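Local coordinates for leucine--tRNA ligase (Agrobacterium radiobacter, PDB 5AH5), which probably joins leucine to its cognate tRNA(Leu) at the expense of ATP, as a class I aminoacyl-tRNA synthetase, at residues 802-805 with 806-809. Sequence-based numbering, arbitrary orientation.
Sequences RYVP and NRII. With nucleotides of chain D.
Val804 and Ile808 pair across a tight beta hairpin. Val804 N gives a nearly straight bond to Ile808 O at 2.9 Å. Val804 O accepts two bonds in return. Ile808 N donates a hydrogen bond to Val804 O at 3.1 Å, in the carbonyl plane. Arg807 N comes in tilted 26° from that plane. Arg807 and Ile808 both face Val804, a classic beta bulge.

At the turn, Asn806 N reaches back to Tyr803 OH over 3.3 Å, with an angle of 162° at the hydrogen. With CG anti to the backbone N (chi1 174°), the Tyr803 ring extends towards the turn, which brings OH to Asn806 N. Pro805 N lies above one face of the ring. Tyr803 CD1 meets Ile809 CB at 4.2 Å. Tyr803 touches Ile779 and Ile809 touches Val783, both of helix 776-785.

Val804 and Ile808 face the RNA instead. Val804 CG2 and Ile808 CG2 touch each other, and both methyls lie against the base of G19 of chain D. Ile808 CG2 is 3.7 Å from N3 of G19 of chain D. Arg802 lays its aliphatic part against the base of C64 of chain D, with Arg802 CG 3.3 Å from N3 of C64. Bends in the middle of the Arg807 chain carry its guanidinium to the RNA, where Arg807 NH2 is 3.1 Å from O2' of G19 of chain D. N4 of C17 of chain D sits over one guanidinium face. Ile809 also bonds through its backbone to Pro757 and Gln759. This is a bulged antiparallel hairpin whose strand 798-804 edges the small C-terminal mixed sheet, while strand 808-813 pairs with strand 753-760; helix 776-785 covers one face and tRNA the other.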
# COMPACT_ATOMS: atom_id res chain seq x y z
N ARG B 802 41.87 -17.54 -4.32
CA ARG B 802 40.45 -17.60 -4.64
C ARG B 802 40.23 -16.86 -5.97
O ARG B 802 40.42 -15.66 -6.03
CB ARG B 802 39.72 -16.87 -3.54
CG ARG B 802 38.22 -16.77 -3.81
CD ARG B 802 37.54 -18.08 -3.50
NE ARG B 802 36.34 -18.32 -4.26
CZ ARG B 802 35.47 -19.28 -3.95
NH1 ARG B 802 35.67 -20.07 -2.87
NH2 ARG B 802 34.38 -19.44 -4.71
N TYR B 803 39.88 -17.58 -7.01
CA TYR B 803 39.60 -17.03 -8.28
C TYR B 803 38.09 -17.17 -8.52
O TYR B 803 37.56 -18.28 -8.50
CB TYR B 803 40.35 -17.81 -9.37
CG TYR B 803 39.96 -17.37 -10.72
CD1 TYR B 803 39.99 -16.01 -11.06
CD2 TYR B 803 39.55 -18.29 -11.70
CE1 TYR B 803 39.65 -15.58 -12.31
CE2 TYR B 803 39.15 -17.83 -12.96
CZ TYR B 803 39.19 -16.49 -13.24
OH TYR B 803 38.85 -15.97 -14.47
N VAL B 804 37.41 -16.06 -8.73
CA VAL B 804 36.00 -16.10 -9.11
C VAL B 804 36.01 -15.66 -10.56
O VAL B 804 36.37 -14.52 -10.81
CB VAL B 804 35.20 -15.15 -8.27
CG1 VAL B 804 33.71 -15.15 -8.70
CG2 VAL B 804 35.32 -15.55 -6.81
N PRO B 805 35.61 -16.55 -11.51
CA PRO B 805 35.78 -16.26 -12.96
C PRO B 805 35.24 -14.95 -13.41
O PRO B 805 34.16 -14.56 -12.98
CB PRO B 805 35.04 -17.39 -13.65
CG PRO B 805 35.17 -18.54 -12.71
CD PRO B 805 35.02 -17.89 -11.32
N ASN B 806 36.05 -14.27 -14.21
CA ASN B 806 35.78 -12.96 -14.70
C ASN B 806 35.41 -11.93 -13.62
O ASN B 806 34.91 -10.87 -13.98
CB ASN B 806 34.69 -13.06 -15.76
CG ASN B 806 35.00 -14.11 -16.86
OD1 ASN B 806 36.14 -14.27 -17.35
ND2 ASN B 806 33.97 -14.83 -17.24
N ARG B 807 35.66 -12.18 -12.32
CA ARG B 807 35.28 -11.21 -11.25
C ARG B 807 36.49 -10.76 -10.46
O ARG B 807 36.79 -9.57 -10.43
CB ARG B 807 34.21 -11.73 -10.29
CG ARG B 807 32.92 -12.24 -10.97
CD ARG B 807 31.70 -11.31 -10.95
NE ARG B 807 31.43 -10.61 -9.68
CZ ARG B 807 30.99 -11.17 -8.54
NH1 ARG B 807 30.79 -12.49 -8.42
NH2 ARG B 807 30.76 -10.39 -7.48
N ILE B 808 37.17 -11.70 -9.80
CA ILE B 808 38.25 -11.32 -8.93
C ILE B 808 39.29 -12.44 -8.73
O ILE B 808 38.97 -13.60 -8.84
CB ILE B 808 37.68 -10.86 -7.62
CG1 ILE B 808 38.71 -10.01 -6.88
CG2 ILE B 808 37.19 -12.05 -6.78
CD1 ILE B 808 38.14 -8.99 -5.95
N ILE B 809 40.53 -12.06 -8.44
CA ILE B 809 41.51 -13.04 -7.87
C ILE B 809 42.14 -12.49 -6.61
O ILE B 809 42.68 -11.38 -6.60
CB ILE B 809 42.57 -13.53 -8.89
CG1 ILE B 809 43.42 -14.64 -8.27
CG2 ILE B 809 43.43 -12.38 -9.43
CD1 ILE B 809 44.16 -15.45 -9.27
P G D 19 29.52 -8.13 -3.22
OP1 G D 19 29.32 -6.70 -3.00
OP2 G D 19 28.83 -8.91 -4.23
O5' G D 19 31.08 -8.30 -3.58
C5' G D 19 32.09 -7.45 -2.98
C4' G D 19 33.42 -7.65 -3.68
O4' G D 19 33.89 -9.00 -3.40
C3' G D 19 33.34 -7.55 -5.21
O3' G D 19 34.43 -6.95 -5.83
C2' G D 19 33.29 -9.00 -5.65
O2' G D 19 33.66 -9.29 -6.98
C1' G D 19 34.21 -9.63 -4.63
N9 G D 19 34.06 -11.07 -4.44
C8 G D 19 33.00 -11.87 -4.79
N7 G D 19 33.16 -13.12 -4.44
C5 G D 19 34.40 -13.14 -3.80
C6 G D 19 35.11 -14.21 -3.20
O6 G D 19 34.76 -15.39 -3.07
N1 G D 19 36.33 -13.79 -2.68
C2 G D 19 36.80 -12.51 -2.73
N2 G D 19 38.01 -12.29 -2.16
N3 G D 19 36.16 -11.50 -3.29
C4 G D 19 34.97 -11.88 -3.80
P C D 64 38.48 -18.65 5.48
OP1 C D 64 38.64 -19.93 4.78
OP2 C D 64 38.98 -18.41 6.84
O5' C D 64 39.19 -17.57 4.55
C5' C D 64 40.59 -17.33 4.63
C4' C D 64 40.97 -16.32 3.58
O4' C D 64 40.73 -16.85 2.24
C3' C D 64 40.17 -15.04 3.61
O3' C D 64 40.67 -14.15 4.60
C2' C D 64 40.39 -14.51 2.19
O2' C D 64 41.67 -13.94 2.08
C1' C D 64 40.34 -15.79 1.37
N1 C D 64 39.00 -16.09 0.82
C2 C D 64 38.55 -15.39 -0.31
O2 C D 64 39.27 -14.50 -0.80
N3 C D 64 37.31 -15.65 -0.80
C4 C D 64 36.56 -16.60 -0.24
N4 C D 64 35.36 -16.85 -0.78
C5 C D 64 37.00 -17.35 0.89
C6 C D 64 38.21 -17.04 1.40
P C D 17 21.43 -9.61 -3.34
OP1 C D 17 20.08 -9.74 -2.75
OP2 C D 17 22.24 -8.39 -3.05
O5' C D 17 22.32 -10.87 -2.92
C5' C D 17 22.13 -12.20 -3.48
C4' C D 17 23.44 -12.95 -3.59
O4' C D 17 23.94 -12.90 -4.94
C3' C D 17 24.62 -12.46 -2.75
O3' C D 17 24.45 -12.97 -1.41
C2' C D 17 25.87 -12.85 -3.57
O2' C D 17 26.71 -13.89 -3.11
C1' C D 17 25.28 -13.31 -4.92
N1 C D 17 25.99 -12.83 -6.14
C2 C D 17 26.03 -11.46 -6.44
O2 C D 17 25.47 -10.65 -5.68
N3 C D 17 26.67 -11.05 -7.56
C4 C D 17 27.26 -11.94 -8.36
N4 C D 17 27.89 -11.49 -9.45
C5 C D 17 27.24 -13.34 -8.07
C6 C D 17 26.60 -13.74 -6.96